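Local coordinates for H subunit of photosynthetic reaction center complex (Rhodopseudomonas palustris, PDB 6Z5S), which probably helps to assemble and stabilise the photosynthetic reaction centre as its H subunit, joined to the membrane by a single transmembrane helix, at residues Y6-L9 against A10-T13; I19-A22 against G23-Y27. One frame throughout, in Å; residues are numbered along the deposited sequence.

Interaction 1: Y6-L9 against A10-T13. With LMT (dodecyl-beta-D-maltoside), chain B.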
ATOM      1  N   TYR D   6      -3.123  28.429 -21.801  1.00 44.06           N
ATOM      2  CA  TYR D   6      -3.861  27.284 -21.287  1.00 44.06           C
ATOM      3  C   TYR D   6      -2.935  26.123 -20.970  1.00 44.06           C
ATOM      4  O   TYR D   6      -3.233  25.316 -20.085  1.00 44.06           O
ATOM      5  CB  TYR D   6      -4.931  26.847 -22.283  1.00 44.06           C
ATOM      6  CG  TYR D   6      -5.669  25.614 -21.831  1.00 44.06           C
ATOM      7  CD1 TYR D   6      -6.669  25.696 -20.882  1.00 44.06           C
ATOM      8  CD2 TYR D   6      -5.348  24.367 -22.336  1.00 44.06           C
ATOM      9  CE1 TYR D   6      -7.331  24.576 -20.458  1.00 44.06           C
ATOM     10  CE2 TYR D   6      -6.003  23.245 -21.919  1.00 44.06           C
ATOM     11  CZ  TYR D   6      -6.999  23.354 -20.980  1.00 44.06           C
ATOM     12  OH  TYR D   6      -7.662  22.233 -20.557  1.00 44.06           O
ATOM     13  N   LEU D   7      -1.820  26.019 -21.677  1.00 42.90           N
ATOM     14  CA  LEU D   7      -0.844  24.977 -21.414  1.00 42.90           C
ATOM     15  C   LEU D   7       0.097  25.425 -20.305  1.00 42.90           C
ATOM     16  O   LEU D   7       0.608  26.547 -20.332  1.00 42.90           O
ATOM     17  CB  LEU D   7      -0.062  24.673 -22.687  1.00 42.90           C
ATOM     18  CG  LEU D   7       0.844  23.453 -22.693  1.00 42.90           C
ATOM     19  CD1 LEU D   7       0.012  22.197 -22.713  1.00 42.90           C
ATOM     20  CD2 LEU D   7       1.764  23.509 -23.888  1.00 42.90           C
ATOM     21  N   ASP D   8       0.329  24.555 -19.328  1.00 40.98           N
ATOM     22  CA  ASP D   8       1.208  24.900 -18.222  1.00 40.98           C
ATOM     23  C   ASP D   8       1.978  23.672 -17.766  1.00 40.98           C
ATOM     24  O   ASP D   8       1.690  22.543 -18.161  1.00 40.98           O
ATOM     25  CB  ASP D   8       0.428  25.527 -17.062  1.00 40.98           C
ATOM     26  CG  ASP D   8      -0.794  24.737 -16.689  1.00 40.98           C
ATOM     27  OD1 ASP D   8      -1.017  23.669 -17.278  1.00 40.98           O
ATOM     28  OD2 ASP D   8      -1.547  25.189 -15.811  1.00 40.98           O
ATOM     29  N   LEU D   9       2.964  23.921 -16.904  1.00 38.26           N
ATOM     30  CA  LEU D   9       3.942  22.899 -16.554  1.00 38.26           C
ATOM     31  C   LEU D   9       3.307  21.705 -15.858  1.00 38.26           C
ATOM     32  O   LEU D   9       3.759  20.571 -16.045  1.00 38.26           O
ATOM     33  CB  LEU D   9       5.030  23.514 -15.675  1.00 38.26           C
ATOM     34  CG  LEU D   9       6.103  22.587 -15.110  1.00 38.26           C
ATOM     35  CD1 LEU D   9       6.813  21.858 -16.222  1.00 38.26           C
ATOM     36  CD2 LEU D   9       7.087  23.365 -14.281  1.00 38.26           C
ATOM     37  N   ALA D  10       2.258  21.928 -15.068  1.00 37.85           N
ATOM     38  CA  ALA D  10       1.652  20.832 -14.322  1.00 37.85           C
ATOM     39  C   ALA D  10       1.027  19.804 -15.256  1.00 37.85           C
ATOM     40  O   ALA D  10       1.233  18.595 -15.095  1.00 37.85           O
ATOM     41  CB  ALA D  10       0.615  21.372 -13.343  1.00 37.85           C
ATOM     42  N   GLN D  11       0.275  20.259 -16.255  1.00 41.01           N
ATOM     43  CA  GLN D  11      -0.358  19.287 -17.133  1.00 41.01           C
ATOM     44  C   GLN D  11       0.626  18.694 -18.130  1.00 41.01           C
ATOM     45  O   GLN D  11       0.458  17.544 -18.542  1.00 41.01           O
ATOM     46  CB  GLN D  11      -1.550  19.902 -17.858  1.00 41.01           C
ATOM     47  CG  GLN D  11      -1.229  20.987 -18.833  1.00 41.01           C
ATOM     48  CD  GLN D  11      -2.144  20.939 -20.021  1.00 41.01           C
ATOM     49  OE1 GLN D  11      -2.516  19.867 -20.479  1.00 41.01           O
ATOM     50  NE2 GLN D  11      -2.551  22.097 -20.503  1.00 41.01           N
ATOM     51  N   VAL D  12       1.667  19.433 -18.507  1.00 37.28           N
ATOM     52  CA  VAL D  12       2.718  18.837 -19.322  1.00 37.28           C
ATOM     53  C   VAL D  12       3.399  17.712 -18.557  1.00 37.28           C
ATOM     54  O   VAL D  12       3.670  16.640 -19.108  1.00 37.28           O
ATOM     55  CB  VAL D  12       3.721  19.912 -19.775  1.00 37.28           C
ATOM     56  CG1 VAL D  12       5.035  19.280 -20.160  1.00 37.28           C
ATOM     57  CG2 VAL D  12       3.157  20.697 -20.935  1.00 37.28           C
ATOM     58  N   THR D  13       3.677  17.934 -17.271  1.00 37.03           N
ATOM     59  CA  THR D  13       4.246  16.881 -16.439  1.00 37.03           C
ATOM     60  C   THR D  13       3.291  15.702 -16.312  1.00 37.03           C
ATOM     61  O   THR D  13       3.716  14.542 -16.311  1.00 37.03           O
ATOM     62  CB  THR D  13       4.589  17.437 -15.062  1.00 37.03           C
ATOM     63  OG1 THR D  13       5.252  18.693 -15.212  1.00 37.03           O
ATOM     64  CG2 THR D  13       5.494  16.495 -14.318  1.00 37.03           C
TER
HETATM   65  C1B LMT B 101      -8.775  24.993 -24.442  1.00 46.05           C
HETATM   66  C2B LMT B 101      -9.483  25.277 -23.114  1.00 46.05           C
HETATM   67  C3B LMT B 101      -9.988  26.728 -23.089  1.00 46.05           C
HETATM   68  C4B LMT B 101      -8.889  27.653 -23.652  1.00 46.05           C
HETATM   69  C5B LMT B 101      -8.673  27.256 -25.120  1.00 46.05           C
HETATM   70  C6B LMT B 101      -7.214  27.441 -25.511  1.00 46.05           C
HETATM   71  O1B LMT B 101      -9.181  23.752 -24.890  1.00 46.05           O
HETATM   72  O2B LMT B 101     -10.519  24.383 -23.010  1.00 46.05           O
HETATM   73  O3B LMT B 101     -10.405  27.109 -21.842  1.00 46.05           O
HETATM   74  O4' LMT B 101      -9.276  28.966 -23.586  1.00 46.05           O
HETATM   75  O5B LMT B 101      -9.098  25.945 -25.404  1.00 46.05           O
HETATM   76  O6B LMT B 101      -7.084  27.373 -26.875  1.00 46.05           O
HETATM   77  C1' LMT B 101      -6.614  20.764 -26.052  1.00 46.05           C
HETATM   78  C2' LMT B 101      -7.769  20.302 -25.100  1.00 46.05           C
HETATM   79  C3' LMT B 101      -8.542  21.491 -24.451  1.00 46.05           C
HETATM   80  C4' LMT B 101      -8.171  22.813 -25.127  1.00 46.05           C
HETATM   81  C5' LMT B 101      -8.204  22.414 -26.597  1.00 46.05           C
HETATM   82  C6' LMT B 101      -8.596  23.501 -27.558  1.00 46.05           C
HETATM   83  O1' LMT B 101      -5.530  21.175 -25.326  1.00 46.05           O
HETATM   84  O2' LMT B 101      -8.657  19.508 -25.804  1.00 46.05           O
HETATM   85  O3' LMT B 101      -8.277  21.564 -23.123  1.00 46.05           O
HETATM   86  O5' LMT B 101      -6.972  21.842 -26.931  1.00 46.05           O
HETATM   87  O6' LMT B 101      -9.884  23.827 -27.231  1.00 46.05           O
HETATM   88  C1  LMT B 101      -5.068  20.245 -24.375  1.00 46.05           C
HETATM   89  C2  LMT B 101      -3.581  20.264 -24.519  1.00 46.05           C
HETATM   90  C3  LMT B 101      -2.858  19.014 -24.151  1.00 46.05           C
HETATM   91  C4  LMT B 101      -1.395  19.288 -24.353  1.00 46.05           C
HETATM   92  C5  LMT B 101      -0.588  18.064 -24.118  1.00 46.05           C
HETATM   93  C6  LMT B 101       0.855  18.382 -23.934  1.00 46.05           C
HETATM   94  C7  LMT B 101       1.670  17.147 -24.145  1.00 46.05           C
HETATM   95  C8  LMT B 101       3.013  17.342 -23.550  1.00 46.05           C
HETATM   96  C9  LMT B 101       3.648  16.073 -23.108  1.00 46.05           C
HETATM   97  C10 LMT B 101       5.033  16.026 -23.675  1.00 46.05           C
HETATM   98  C11 LMT B 101       5.610  14.655 -23.549  1.00 46.05           C
HETATM   99  C12 LMT B 101       7.056  14.624 -23.892  1.00 46.05           C
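Gln11 folds back from the first turn of helix 9-31 over Asp8 and Leu7 to the backbone of Tyr6. Its CB lies 3.8 Å from Asp8 OD1, and CG comes closer to that oxygen than CB does. With CG between the backbone N and the carbonyl carbon (chi1 66°) and a bend at chi2, the chain is steered back along the residues preceding the helix. CD then sits 3.7 Å from Leu7 CD1. At the tip, OE1 lies 3.8 Å from C3 of the bound maltoside detergent and also close to a phosphate oxygen of a bound phosphatidylcholine, while NE2 gives a weak hydrogen bond to Tyr6 O at 3.3 Å, with a bent N-H...O angle of 131°.

This is the N-terminal start of a transmembrane helix. Asp8 occupies the N-cap, and its O accepts Val12 N at 3.1 Å. One residue on, Leu9 O takes both Thr13 N (2.9 Å) and Thr13 OG1, from opposite faces of its carbonyl plane. Leu7 CD1 also packs on Val12 CG2, 3.9 Å away, and Asp8 OD2 forms a salt bridge to a basic residue of another protein chain.

The Tyr6 ring, turned 85° from the Gln11 amide plane, has detergent atom C2B over one face, 3.5 Å from CE1; its OH is hydrogen-bonded to a phosphate oxygen of the same phosphatidylcholine. Replacing this tyrosine by an alanine would remove ring and hydroxyl, which would probably leave the maltoside sugar without the aromatic face it rests on and the phosphate oxygen without its tyrosine partner.

Interaction 2: I19-A22 against G23-Y27. With 6PL ((4S,7R)-4-hydroxy-N,N,N-trimethyl-9-oxo-7-[(palmitoyloxy)methyl]-3,5,8-trioxa-4-phosphahexacosan-1-aminium 4-oxide), chain C.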
ATOM      1  N   ILE D  19       2.452   9.095 -20.558  1.00 36.33           N
ATOM      2  CA  ILE D  19       3.248   8.386 -21.553  1.00 36.33           C
ATOM      3  C   ILE D  19       4.157   7.371 -20.879  1.00 36.33           C
ATOM      4  O   ILE D  19       4.228   6.204 -21.288  1.00 36.33           O
ATOM      5  CB  ILE D  19       4.050   9.387 -22.399  1.00 36.33           C
ATOM      6  CG1 ILE D  19       3.108  10.178 -23.300  1.00 36.33           C
ATOM      7  CG2 ILE D  19       5.099   8.675 -23.212  1.00 36.33           C
ATOM      8  CD1 ILE D  19       3.677  11.478 -23.766  1.00 36.33           C
ATOM      9  N   PHE D  20       4.878   7.800 -19.841  1.00 35.01           N
ATOM     10  CA  PHE D  20       5.765   6.882 -19.136  1.00 35.01           C
ATOM     11  C   PHE D  20       4.995   5.700 -18.573  1.00 35.01           C
ATOM     12  O   PHE D  20       5.482   4.568 -18.590  1.00 35.01           O
ATOM     13  CB  PHE D  20       6.505   7.606 -18.013  1.00 35.01           C
ATOM     14  CG  PHE D  20       6.909   6.700 -16.890  1.00 35.01           C
ATOM     15  CD1 PHE D  20       8.028   5.903 -17.001  1.00 35.01           C
ATOM     16  CD2 PHE D  20       6.157   6.622 -15.737  1.00 35.01           C
ATOM     17  CE1 PHE D  20       8.391   5.055 -15.985  1.00 35.01           C
ATOM     18  CE2 PHE D  20       6.518   5.775 -14.721  1.00 35.01           C
ATOM     19  CZ  PHE D  20       7.637   4.991 -14.846  1.00 35.01           C
ATOM     20  N   PHE D  21       3.792   5.940 -18.069  1.00 34.95           N
ATOM     21  CA  PHE D  21       3.019   4.900 -17.412  1.00 34.95           C
ATOM     22  C   PHE D  21       2.376   3.956 -18.410  1.00 34.95           C
ATOM     23  O   PHE D  21       2.246   2.767 -18.123  1.00 34.95           O
ATOM     24  CB  PHE D  21       1.954   5.525 -16.515  1.00 34.95           C
ATOM     25  CG  PHE D  21       1.183   4.529 -15.712  1.00 34.95           C
ATOM     26  CD1 PHE D  21       1.823   3.702 -14.816  1.00 34.95           C
ATOM     27  CD2 PHE D  21      -0.183   4.421 -15.850  1.00 34.95           C
ATOM     28  CE1 PHE D  21       1.115   2.786 -14.077  1.00 34.95           C
ATOM     29  CE2 PHE D  21      -0.891   3.508 -15.111  1.00 34.95           C
ATOM     30  CZ  PHE D  21      -0.241   2.688 -14.227  1.00 34.95           C
ATOM     31  N   ALA D  22       1.975   4.450 -19.578  1.00 32.57           N
ATOM     32  CA  ALA D  22       1.562   3.541 -20.638  1.00 32.57           C
ATOM     33  C   ALA D  22       2.720   2.659 -21.072  1.00 32.57           C
ATOM     34  O   ALA D  22       2.557   1.445 -21.248  1.00 32.57           O
ATOM     35  CB  ALA D  22       1.010   4.331 -21.819  1.00 32.57           C
ATOM     36  N   GLY D  23       3.905   3.248 -21.234  1.00 31.42           N
ATOM     37  CA  GLY D  23       5.076   2.443 -21.537  1.00 31.42           C
ATOM     38  C   GLY D  23       5.366   1.410 -20.466  1.00 31.42           C
ATOM     39  O   GLY D  23       5.709   0.267 -20.767  1.00 31.42           O
ATOM     40  N   LEU D  24       5.216   1.796 -19.203  1.00 34.03           N
ATOM     41  CA  LEU D  24       5.491   0.878 -18.108  1.00 34.03           C
ATOM     42  C   LEU D  24       4.466  -0.242 -18.050  1.00 34.03           C
ATOM     43  O   LEU D  24       4.814  -1.387 -17.764  1.00 34.03           O
ATOM     44  CB  LEU D  24       5.527   1.635 -16.784  1.00 34.03           C
ATOM     45  CG  LEU D  24       5.902   0.788 -15.572  1.00 34.03           C
ATOM     46  CD1 LEU D  24       7.392   0.582 -15.521  1.00 34.03           C
ATOM     47  CD2 LEU D  24       5.406   1.437 -14.312  1.00 34.03           C
ATOM     48  N   LEU D  25       3.194   0.066 -18.291  1.00 34.18           N
ATOM     49  CA  LEU D  25       2.185  -0.982 -18.340  1.00 34.18           C
ATOM     50  C   LEU D  25       2.472  -1.951 -19.470  1.00 34.18           C
ATOM     51  O   LEU D  25       2.309  -3.164 -19.311  1.00 34.18           O
ATOM     52  CB  LEU D  25       0.792  -0.379 -18.504  1.00 34.18           C
ATOM     53  CG  LEU D  25       0.213   0.335 -17.290  1.00 34.18           C
ATOM     54  CD1 LEU D  25      -1.167   0.861 -17.601  1.00 34.18           C
ATOM     55  CD2 LEU D  25       0.180  -0.600 -16.109  1.00 34.18           C
ATOM     56  N   PHE D  26       2.897  -1.439 -20.623  1.00 36.43           N
ATOM     57  CA  PHE D  26       3.279  -2.329 -21.711  1.00 36.43           C
ATOM     58  C   PHE D  26       4.436  -3.226 -21.298  1.00 36.43           C
ATOM     59  O   PHE D  26       4.415  -4.436 -21.537  1.00 36.43           O
ATOM     60  CB  PHE D  26       3.643  -1.521 -22.951  1.00 36.43           C
ATOM     61  CG  PHE D  26       3.800  -2.355 -24.178  1.00 36.43           C
ATOM     62  CD1 PHE D  26       5.010  -2.942 -24.482  1.00 36.43           C
ATOM     63  CD2 PHE D  26       2.732  -2.564 -25.023  1.00 36.43           C
ATOM     64  CE1 PHE D  26       5.147  -3.718 -25.599  1.00 36.43           C
ATOM     65  CE2 PHE D  26       2.872  -3.333 -26.148  1.00 36.43           C
ATOM     66  CZ  PHE D  26       4.080  -3.913 -26.436  1.00 36.43           C
ATOM     67  N   TYR D  27       5.451  -2.646 -20.658  1.00 34.41           N
ATOM     68  CA  TYR D  27       6.608  -3.426 -20.232  1.00 34.41           C
ATOM     69  C   TYR D  27       6.222  -4.492 -19.213  1.00 34.41           C
ATOM     70  O   TYR D  27       6.717  -5.623 -19.267  1.00 34.41           O
ATOM     71  CB  TYR D  27       7.668  -2.489 -19.660  1.00 34.41           C
ATOM     72  CG  TYR D  27       8.628  -3.155 -18.713  1.00 34.41           C
ATOM     73  CD1 TYR D  27       9.720  -3.850 -19.190  1.00 34.41           C
ATOM     74  CD2 TYR D  27       8.444  -3.084 -17.344  1.00 34.41           C
ATOM     75  CE1 TYR D  27      10.597  -4.459 -18.339  1.00 34.41           C
ATOM     76  CE2 TYR D  27       9.313  -3.696 -16.485  1.00 34.41           C
ATOM     77  CZ  TYR D  27      10.391  -4.381 -16.988  1.00 34.41           C
ATOM     78  OH  TYR D  27      11.273  -4.995 -16.136  1.00 34.41           O
TER
HETATM   79  C26 6PL C 301      -5.341  -0.925 -21.527  1.00 39.79           C
HETATM   80  C25 6PL C 301      -4.587   0.373 -21.650  1.00 39.79           C
HETATM   81  C24 6PL C 301      -4.321   1.024 -20.320  1.00 39.79           C
HETATM   82  C23 6PL C 301      -5.555   1.421 -19.551  1.00 39.79           C
HETATM   83  C22 6PL C 301      -5.258   2.086 -18.233  1.00 39.79           C
HETATM   84  C21 6PL C 301      -4.273   3.224 -18.336  1.00 39.79           C
HETATM   85  C20 6PL C 301      -3.904   3.848 -17.017  1.00 39.79           C
HETATM   86  C19 6PL C 301      -4.408   5.253 -16.838  1.00 39.79           C
HETATM   87  C18 6PL C 301      -5.904   5.395 -16.907  1.00 39.79           C
HETATM   88  C17 6PL C 301      -6.380   6.820 -16.810  1.00 39.79           C
HETATM   89  C16 6PL C 301      -5.892   7.704 -17.924  1.00 39.79           C
HETATM   90  C15 6PL C 301      -6.315   9.141 -17.792  1.00 39.79           C
HETATM   91  C14 6PL C 301      -5.946  10.008 -18.963  1.00 39.79           C
HETATM   92  C13 6PL C 301      -6.258  11.474 -18.751  1.00 39.79           C
HETATM   93  C12 6PL C 301      -6.048  12.298 -19.976  1.00 39.79           C
HETATM   94  C11 6PL C 301      -5.913  13.758 -19.671  1.00 39.79           C
HETATM   95  O11 6PL C 301      -5.935  14.636 -20.490  1.00 39.79           O
HETATM   96  O3  6PL C 301      -5.754  13.965 -18.367  1.00 39.79           O
HETATM   97  C3  6PL C 301      -4.998  15.130 -17.974  1.00 39.79           C
HETATM   98  C2  6PL C 301      -5.893  16.347 -17.944  1.00 39.79           C
HETATM   99  C1  6PL C 301      -5.136  17.652 -17.821  1.00 39.79           C
HETATM  100  O3P 6PL C 301      -5.965  18.742 -18.302  1.00 39.79           O
HETATM  101  P   6PL C 301      -5.962  19.130 -19.863  1.00 39.79           P
HETATM  102  O1P 6PL C 301      -5.075  20.328 -20.026  1.00 39.79           O
HETATM  103  O2P 6PL C 301      -5.676  17.896 -20.670  1.00 39.79           O
HETATM  104  O4P 6PL C 301      -7.460  19.670 -20.064  1.00 39.79           O
HETATM  105  C4  6PL C 301      -8.298  19.143 -21.124  1.00 39.79           C
HETATM  106  C5  6PL C 301      -8.545  17.668 -20.938  1.00 39.79           C
HETATM  107  N   6PL C 301      -9.495  17.246 -19.836  1.00 39.79           N
HETATM  108  C7  6PL C 301     -10.869  17.724 -20.129  1.00 39.79           C
HETATM  109  C8  6PL C 301      -9.081  17.781 -18.517  1.00 39.79           C
HETATM  110  C6  6PL C 301      -9.488  15.766 -19.775  1.00 39.79           C
HETATM  111  O2  6PL C 301      -6.905  16.200 -16.903  1.00 39.79           O
HETATM  112  C31 6PL C 301      -6.536  16.025 -15.620  1.00 39.79           C
HETATM  113  O31 6PL C 301      -5.492  16.386 -15.154  1.00 39.79           O
HETATM  114  C32 6PL C 301      -7.574  15.281 -14.834  1.00 39.79           C
HETATM  115  C33 6PL C 301      -7.095  13.966 -14.300  1.00 39.79           C
HETATM  116  C34 6PL C 301      -6.278  14.105 -13.033  1.00 39.79           C
HETATM  117  C35 6PL C 301      -5.628  12.826 -12.573  1.00 39.79           C
HETATM  118  C36 6PL C 301      -6.577  11.671 -12.396  1.00 39.79           C
HETATM  119  C37 6PL C 301      -5.911  10.402 -11.934  1.00 39.79           C
HETATM  120  C38 6PL C 301      -6.751   9.163 -12.101  1.00 39.79           C
HETATM  121  C39 6PL C 301      -6.025   7.885 -11.766  1.00 39.79           C
HETATM  122  C40 6PL C 301      -6.772   6.631 -12.143  1.00 39.79           C
HETATM  123  C41 6PL C 301      -6.004   5.356 -11.912  1.00 39.79           C
HETATM  124  C42 6PL C 301      -4.662   5.320 -12.595  1.00 39.79           C
HETATM  125  C43 6PL C 301      -3.911   4.025 -12.423  1.00 39.79           C
HETATM  126  C44 6PL C 301      -4.567   2.836 -13.075  1.00 39.79           C
HETATM  127  C45 6PL C 301      -3.765   1.562 -12.984  1.00 39.79           C
HETATM  128  C46 6PL C 301      -4.369   0.392 -13.718  1.00 39.79           C
HETATM  129  C47 6PL C 301      -3.553  -0.869 -13.666  1.00 39.79           C
HETATM  130  C48 6PL C 301      -4.149  -2.009 -14.456  1.00 39.79           C
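Phe21 presents one ring face to Leu25, four residues further along the same helix. Leu25 CG stands 4.0 Å from the centroid of the Phe21 ring and 16° off its normal, which defines a CH-pi contact over the face, although CG is displaced toward the rim. This is an i to i+4 pair on the single transmembrane helix of the H subunit, helix 9-31. The two methyls of Leu25 diverge across that face of the ring: CD1 reaches Phe21 CE2 at 3.6 Å, and CD2 lies nearer CZ. The torsions fit this overlap, since Phe21 CG is anti to its backbone N (chi1 -175°) whereas Leu25 CG lies beside its own N (chi1 -72°), and the leucine branch is thereby brought back against the preceding turn.

Both residues also face lipid. The edge of the Phe21 ring meets acyl chains of a bound phosphatidylcholine, with CE2 3.6 Å from lipid C20, and Leu25 CD1 is 4.0 Å from C21 of the same tail. An aromatic residue of another protein chain meets the Phe21 ring edge-to-face.

Leu24 CD2 touches both Phe20 and Phe21, 4.2 Å from CZ of the first and 4.3 Å from CD1 of the second, approaching both rings obliquely. Elsewhere on the helix surface, bound cardiolipins touch Ile19, Ala22, Gly23 and Phe26. Lacking a side chain, Gly23 offers them only backbone atoms. Successive i to i+4 bonds carry the helix through this stretch without a break, from Gly23 N to Ile19 O at 3.0 Å through to Phe26 N, which donates to Ala22 O.

From the N terminus, the chain first makes interaction 1, where the loop ahead of helix 9-31 passes into its first turn, and then interaction 2, wholly within that helix. Each joins adjoining segments, so neither closes a loop, and the two follow in series without nesting or crossing. Their centres lie 20 Å apart and their nearest atoms about 7 Å apart, so they do not touch; the helix backbone between residues 13 and 19 connects them. One lipid also runs alongside both: the phosphatidylcholine whose headgroup is hydrogen-bonded by Tyr6 extends its tails to Phe21 and Leu25. Together they sample the start and the interior of the membrane-spanning segment.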